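Local coordinates for protein imelysin (Bacteroides ovatus ATCC 8483, PDB 3OYV) that probably takes part in bacterial iron uptake as a metal-binding outer-membrane protein of the imelysin family, at residues A[269-274]-A[349-354]; A[112-117]-A[277-282]. One frame throughout, in Å; residues are numbered along the deposited sequence.

Followed from the N terminus, the chain first supplies the 112-117 loop, which is separated by 159 residues from its partner 277-282 in contact 2. Just ahead of that partner, 269-274 on the same helix 265-283 opens contact 1, which closes 74 residues later at 349-354. The segments therefore alternate, and the two closures cross rather than nest. Their centres lie about 11 Å apart, and they touch directly: Tyr352 CB is 3.5 Å from Tyr117 O. Contact 1 seats the end of helix 343-351 on helix 265-283. Contact 2 sets a turn of the loop between helices 106-111 and 121-137 near an arginine of the same helix 265-283.

Contact 1 (A[269-274]-A[349-354]); sequences ETACDA and FLLYKN
With SG of Cys272 anti to its own carbonyl carbon (chi1 -71°), the thiol leaves helix 265-283 in the direction of Tyr352, whose first torsion is of the same kind while its second, -90°, turns the ring plane perpendicular to the plane of CA, CB and CG and presents one face to the sulfur. The evidence for a sulfur-aromatic contact is direct: SG lies 3.6 Å from the centroid of the Tyr352 ring and only 11° off its normal, so it sits over the middle of the face and not at the rim. The Cys272 methylene follows the sulfur onto the phenol end, with CB 3.5 Å from Tyr352 CZ. Beyond it, Tyr352 OH lies 3.1 Å from Cys272 O. The thiol also approaches the end of the other helix, since Cys272 SG is 3.3 Å from the carbonyl oxygen of Leu351. Leu351 CB packs beside it, 3.8 Å from Cys272 SG. One residue back on helix 265-283, Ala271 provides a second, purely apolar touch, its CB lying 3.7 Å from Leu351 CD2. Cys272 thus packs against two consecutive residues, Leu351 from the last turn of a helix and Tyr352, the first residue to leave helical backbone angles. All four touching residues are buried, and the closest backbone approach, 6.2 Å between CA of Cys272 and CA of Leu351, is consistent with the small Ala271 and Cys272 side chains at the interface. Around this packing, Leu351 also meets Leu259 of helix 223-261 and Met28 of helix 21-47, while Tyr352 rests on Ile276. Tyr352 itself begins strand 352-353, which pairs antiparallel with strand 356-357 in a small hairpin beyond the end of helix 343-351.

Contact 2 (A[112-117]-A[277-282]); sequences AVESWY and TAREPW
A type II beta turn from Val113 to Trp116 presents its two central residues, Glu114 and Ser115, to Arg279 on helix 265-283. They border a buried pocket beside His345, which belongs to the GxHxxE motif of imelysin-like proteins. The approach is loose: Arg279 NH2 is 3.9 Å from Ser115 OG and, in one of the two modelled conformers of Glu114, 4.1 Å from Glu114 OE2, distances beyond direct bonding. In that conformer the carboxylate comes in at the edge of the guanidinium with the planes 85° apart. Bends at chi2 (-67°) and chi3 (-63°) of Arg279 fold the chain so that Trp282 CD1 lies over one guanidinium face, offset toward the rim, 3.5 Å above its plane. The stronger polar partners lie outside: Asp303 and Glu283 form salt bridges with Arg279, Lys93 bonds to Glu114 and Asp124 to Ser115. An unidentified molecule, probably a crystallisation component, is hydrogen-bonded to Arg279 NH2; its modelled covalent link to Glu114 is doubtful. The chemistry therefore suggests an electrostatic pairing across an occupied pocket rather than a salt bridge, with Asp303 and Glu283 holding the arginine in place and probably partly balancing its charge.

Contact 1 (A[269-274]-A[349-354])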
loop_
_atom_site.group_PDB
_atom_site.type_symbol
_atom_site.label_atom_id
_atom_site.label_comp_id
_atom_site.label_asym_id
_atom_site.label_seq_id
_atom_site.Cartn_x
_atom_site.Cartn_y
_atom_site.Cartn_z
ATOM N N GLU A 269 13.390 -1.752 -17.494
ATOM C CA GLU A 269 14.090 -1.477 -16.228
ATOM C C GLU A 269 13.693 -0.120 -15.639
ATOM O O GLU A 269 13.456 0.001 -14.447
ATOM C CB GLU A 269 15.611 -1.531 -16.403
ATOM C CG GLU A 269 16.110 -2.964 -16.662
ATOM C CD GLU A 269 17.528 -3.074 -17.230
ATOM O OE1 GLU A 269 18.229 -2.047 -17.337
ATOM O OE2 GLU A 269 17.932 -4.217 -17.578
ATOM N N THR A 270 13.634 0.893 -16.487
ATOM C CA THR A 270 13.247 2.228 -16.064
ATOM C C THR A 270 11.815 2.274 -15.513
ATOM O O THR A 270 11.559 2.923 -14.505
ATOM C CB THR A 270 13.453 3.200 -17.243
ATOM O OG1 THR A 270 14.853 3.198 -17.576
ATOM C CG2 THR A 270 13.002 4.623 -16.882
ATOM N N ALA A 271 10.881 1.599 -16.184
ATOM C CA ALA A 271 9.508 1.531 -15.717
ATOM C C ALA A 271 9.410 0.728 -14.408
ATOM O O ALA A 271 8.691 1.145 -13.500
ATOM C CB ALA A 271 8.576 0.967 -16.778
ATOM N N CYS A 272 10.197 -0.331 -14.276
ATOM C CA CYS A 272 10.239 -1.061 -13.017
ATOM C C CYS A 272 10.773 -0.177 -11.890
ATOM O O CYS A 272 10.252 -0.187 -10.764
ATOM C CB CYS A 272 11.127 -2.287 -13.168
ATOM S SG CYS A 272 10.430 -3.612 -14.209
ATOM N N ASP A 273 11.845 0.576 -12.164
ATOM C CA ASP A 273 12.331 1.523 -11.153
ATOM C C ASP A 273 11.212 2.468 -10.702
ATOM O O ASP A 273 11.070 2.734 -9.528
ATOM C CB ASP A 273 13.484 2.402 -11.706
ATOM C CG ASP A 273 14.770 1.640 -12.021
ATOM O OD1 ASP A 273 14.971 0.539 -11.513
ATOM O OD2 ASP A 273 15.609 2.198 -12.775
ATOM N N ALA A 274 10.461 2.985 -11.671
ATOM C CA ALA A 274 9.370 3.869 -11.366
ATOM C C ALA A 274 8.264 3.190 -10.569
ATOM O O ALA A 274 7.633 3.836 -9.722
ATOM C CB ALA A 274 8.811 4.519 -12.657
ATOM N N PHE A 349 2.639 -7.098 -12.965
ATOM C CA PHE A 349 2.598 -8.287 -13.852
ATOM C C PHE A 349 3.151 -7.970 -15.243
ATOM O O PHE A 349 3.844 -8.775 -15.847
ATOM C CB PHE A 349 1.138 -8.734 -13.947
ATOM C CG PHE A 349 0.879 -9.923 -14.847
ATOM C CD1 PHE A 349 0.749 -9.777 -16.208
ATOM C CD2 PHE A 349 0.619 -11.163 -14.308
ATOM C CE1 PHE A 349 0.489 -10.876 -17.002
ATOM C CE2 PHE A 349 0.327 -12.252 -15.115
ATOM C CZ PHE A 349 0.287 -12.102 -16.450
ATOM N N LEU A 350 2.803 -6.789 -15.729
ATOM C CA LEU A 350 3.175 -6.314 -17.066
ATOM C C LEU A 350 4.624 -5.881 -17.184
ATOM O O LEU A 350 5.156 -5.823 -18.296
ATOM C CB LEU A 350 2.213 -5.192 -17.493
ATOM C CG LEU A 350 0.732 -5.583 -17.706
ATOM C CD1 LEU A 350 -0.154 -4.322 -17.849
ATOM C CD2 LEU A 350 0.559 -6.571 -18.890
ATOM N N LEU A 351 5.272 -5.609 -16.040
ATOM C CA LEU A 351 6.631 -5.105 -16.006
ATOM C C LEU A 351 7.695 -6.118 -15.576
ATOM O O LEU A 351 8.863 -5.956 -15.916
ATOM C CB LEU A 351 6.730 -3.867 -15.099
ATOM C CG LEU A 351 6.028 -2.618 -15.597
ATOM C CD1 LEU A 351 6.116 -1.522 -14.527
ATOM C CD2 LEU A 351 6.635 -2.150 -16.940
ATOM N N TYR A 352 7.293 -7.105 -14.770
ATOM C CA TYR A 352 8.197 -8.041 -14.136
ATOM C C TYR A 352 7.859 -9.491 -14.445
ATOM O O TYR A 352 6.683 -9.824 -14.662
ATOM C CB TYR A 352 8.099 -7.902 -12.631
ATOM C CG TYR A 352 8.666 -6.652 -12.017
ATOM C CD1 TYR A 352 9.979 -6.594 -11.606
ATOM C CD2 TYR A 352 7.842 -5.549 -11.763
ATOM C CE1 TYR A 352 10.469 -5.461 -10.962
ATOM C CE2 TYR A 352 8.332 -4.415 -11.156
ATOM C CZ TYR A 352 9.638 -4.385 -10.733
ATOM O OH TYR A 352 10.075 -3.253 -10.090
ATOM N N LYS A 353 8.887 -10.327 -14.401
ATOM C CA LYS A 353 8.661 -11.749 -14.382
ATOM C C LYS A 353 9.701 -12.400 -13.481
ATOM O O LYS A 353 10.905 -12.211 -13.666
ATOM C CB LYS A 353 8.718 -12.276 -15.801
ATOM C CG LYS A 353 8.397 -13.772 -15.863
ATOM C CD LYS A 353 8.341 -14.291 -17.258
ATOM C CE LYS A 353 7.821 -15.707 -17.293
ATOM N NZ LYS A 353 7.953 -16.280 -18.665
ATOM N N ASN A 354 9.232 -13.162 -12.496
ATOM C CA ASN A 354 10.131 -13.998 -11.658
ATOM C C ASN A 354 11.245 -13.182 -10.986
ATOM O O ASN A 354 12.420 -13.576 -10.912
ATOM C CB ASN A 354 10.733 -15.185 -12.466
ATOM C CG ASN A 354 9.669 -16.134 -13.037
ATOM O OD1 ASN A 354 8.550 -16.259 -12.510
ATOM N ND2 ASN A 354 10.015 -16.794 -14.150
#

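Contact 2 (A[112-117]-A[277-282])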
loop_
_atom_site.group_PDB
_atom_site.type_symbol
_atom_site.label_atom_id
_atom_site.label_comp_id
_atom_site.label_asym_id
_atom_site.label_seq_id
_atom_site.Cartn_x
_atom_site.Cartn_y
_atom_site.Cartn_z
ATOM N N ALA A 112 0.082 -17.137 -4.403
ATOM C CA ALA A 112 -0.735 -16.268 -3.557
ATOM C C ALA A 112 0.030 -15.071 -2.981
ATOM O O ALA A 112 -0.581 -14.223 -2.356
ATOM C CB ALA A 112 -1.349 -17.087 -2.398
ATOM N N VAL A 113 1.358 -15.079 -3.108
ATOM C CA VAL A 113 2.201 -14.079 -2.440
ATOM C C VAL A 113 2.105 -12.692 -3.112
ATOM O O VAL A 113 2.593 -12.490 -4.232
ATOM C CB VAL A 113 3.660 -14.552 -2.395
ATOM C CG1 VAL A 113 4.601 -13.474 -1.795
ATOM C CG2 VAL A 113 3.780 -15.861 -1.556
ATOM N N GLU A 114 1.533 -11.726 -2.399
ATOM C CA GLU A 114 1.423 -10.361 -2.886
ATOM C C GLU A 114 2.804 -9.749 -3.115
ATOM O O GLU A 114 3.651 -9.759 -2.229
ATOM C CB GLU A 114 0.648 -9.514 -1.865
ATOM C CG GLU A 114 0.711 -7.993 -2.113
ATOM C CD GLU A 114 0.200 -7.170 -0.934
ATOM O OE1 GLU A 114 -0.847 -7.535 -0.369
ATOM O OE2 GLU A 114 0.839 -6.141 -0.574
ATOM N N SER A 115 3.027 -9.212 -4.305
ATOM C CA SER A 115 4.279 -8.577 -4.746
ATOM C C SER A 115 5.390 -9.589 -5.095
ATOM O O SER A 115 6.569 -9.225 -5.208
ATOM C CB SER A 115 4.795 -7.505 -3.791
ATOM O OG SER A 115 3.932 -6.391 -3.749
ATOM N N TRP A 116 5.041 -10.856 -5.364
ATOM C CA TRP A 116 6.074 -11.802 -5.739
ATOM C C TRP A 116 6.634 -11.577 -7.133
ATOM O O TRP A 116 7.758 -11.956 -7.401
ATOM C CB TRP A 116 5.590 -13.240 -5.602
ATOM C CG TRP A 116 4.776 -13.830 -6.760
ATOM C CD1 TRP A 116 3.418 -13.874 -6.867
ATOM C CD2 TRP A 116 5.281 -14.454 -7.950
ATOM N NE1 TRP A 116 3.041 -14.499 -8.032
ATOM C CE2 TRP A 116 4.165 -14.884 -8.699
ATOM C CE3 TRP A 116 6.561 -14.726 -8.429
ATOM C CZ2 TRP A 116 4.297 -15.525 -9.940
ATOM C CZ3 TRP A 116 6.695 -15.396 -9.643
ATOM C CH2 TRP A 116 5.567 -15.792 -10.372
ATOM N N TYR A 117 5.855 -10.967 -8.043
ATOM C CA TYR A 117 6.316 -10.884 -9.404
ATOM C C TYR A 117 7.649 -10.160 -9.452
ATOM O O TYR A 117 8.505 -10.469 -10.277
ATOM C CB TYR A 117 5.364 -10.131 -10.312
ATOM C CG TYR A 117 3.936 -10.571 -10.393
ATOM C CD1 TYR A 117 3.573 -11.911 -10.460
ATOM C CD2 TYR A 117 2.923 -9.645 -10.418
ATOM C CE1 TYR A 117 2.250 -12.273 -10.576
ATOM C CE2 TYR A 117 1.597 -9.995 -10.566
ATOM C CZ TYR A 117 1.260 -11.322 -10.625
ATOM O OH TYR A 117 -0.077 -11.648 -10.742
ATOM N N THR A 277 9.440 2.959 -6.982
ATOM C CA THR A 277 9.433 4.324 -6.432
ATOM C C THR A 277 8.022 4.721 -6.037
ATOM O O THR A 277 7.800 5.281 -4.947
ATOM C CB THR A 277 10.065 5.303 -7.435
ATOM O OG1 THR A 277 11.436 4.930 -7.595
ATOM C CG2 THR A 277 9.918 6.763 -6.993
ATOM N N ALA A 278 7.058 4.455 -6.913
ATOM C CA ALA A 278 5.656 4.802 -6.657
ATOM C C ALA A 278 5.047 3.909 -5.547
ATOM O O ALA A 278 4.216 4.352 -4.774
ATOM C CB ALA A 278 4.805 4.738 -7.964
ATOM N N ARG A 279 5.490 2.664 -5.482
ATOM C CA ARG A 279 4.999 1.743 -4.462
ATOM C C ARG A 279 5.333 2.185 -3.054
ATOM O O ARG A 279 4.586 1.884 -2.138
ATOM C CB ARG A 279 5.531 0.343 -4.709
ATOM C CG ARG A 279 4.793 -0.405 -5.825
ATOM C CD ARG A 279 3.357 -0.718 -5.458
ATOM N NE ARG A 279 3.262 -1.602 -4.306
ATOM C CZ ARG A 279 2.146 -2.170 -3.882
ATOM N NH1 ARG A 279 0.990 -1.892 -4.454
ATOM N NH2 ARG A 279 2.175 -3.025 -2.870
ATOM N N GLU A 280 6.452 2.879 -2.874
ATOM C CA GLU A 280 6.872 3.205 -1.515
ATOM C C GLU A 280 5.865 4.062 -0.741
ATOM O O GLU A 280 5.467 3.652 0.351
ATOM C CB GLU A 280 8.251 3.829 -1.500
ATOM C CG GLU A 280 8.796 3.923 -0.075
ATOM C CD GLU A 280 10.219 4.397 -0.024
ATOM O OE1 GLU A 280 10.745 4.809 -1.078
ATOM O OE2 GLU A 280 10.800 4.351 1.079
ATOM N N PRO A 281 5.416 5.220 -1.287
ATOM C CA PRO A 281 4.423 5.964 -0.534
ATOM C C PRO A 281 3.100 5.196 -0.422
ATOM O O PRO A 281 2.414 5.303 0.614
ATOM C CB PRO A 281 4.274 7.268 -1.317
ATOM C CG PRO A 281 4.764 6.928 -2.684
ATOM C CD PRO A 281 5.865 5.983 -2.470
ATOM N N TRP A 282 2.739 4.407 -1.434
ATOM C CA TRP A 282 1.532 3.585 -1.318
ATOM C C TRP A 282 1.627 2.621 -0.129
ATOM O O TRP A 282 0.773 2.577 0.751
ATOM C CB TRP A 282 1.262 2.760 -2.585
ATOM C CG TRP A 282 0.095 1.856 -2.343
ATOM C CD1 TRP A 282 0.145 0.526 -2.080
ATOM C CD2 TRP A 282 -1.284 2.246 -2.253
ATOM N NE1 TRP A 282 -1.117 0.057 -1.835
ATOM C CE2 TRP A 282 -2.017 1.088 -1.913
ATOM C CE3 TRP A 282 -1.966 3.450 -2.369
ATOM C CZ2 TRP A 282 -3.398 1.106 -1.757
ATOM C CZ3 TRP A 282 -3.342 3.455 -2.236
ATOM C CH2 TRP A 282 -4.038 2.299 -1.906
#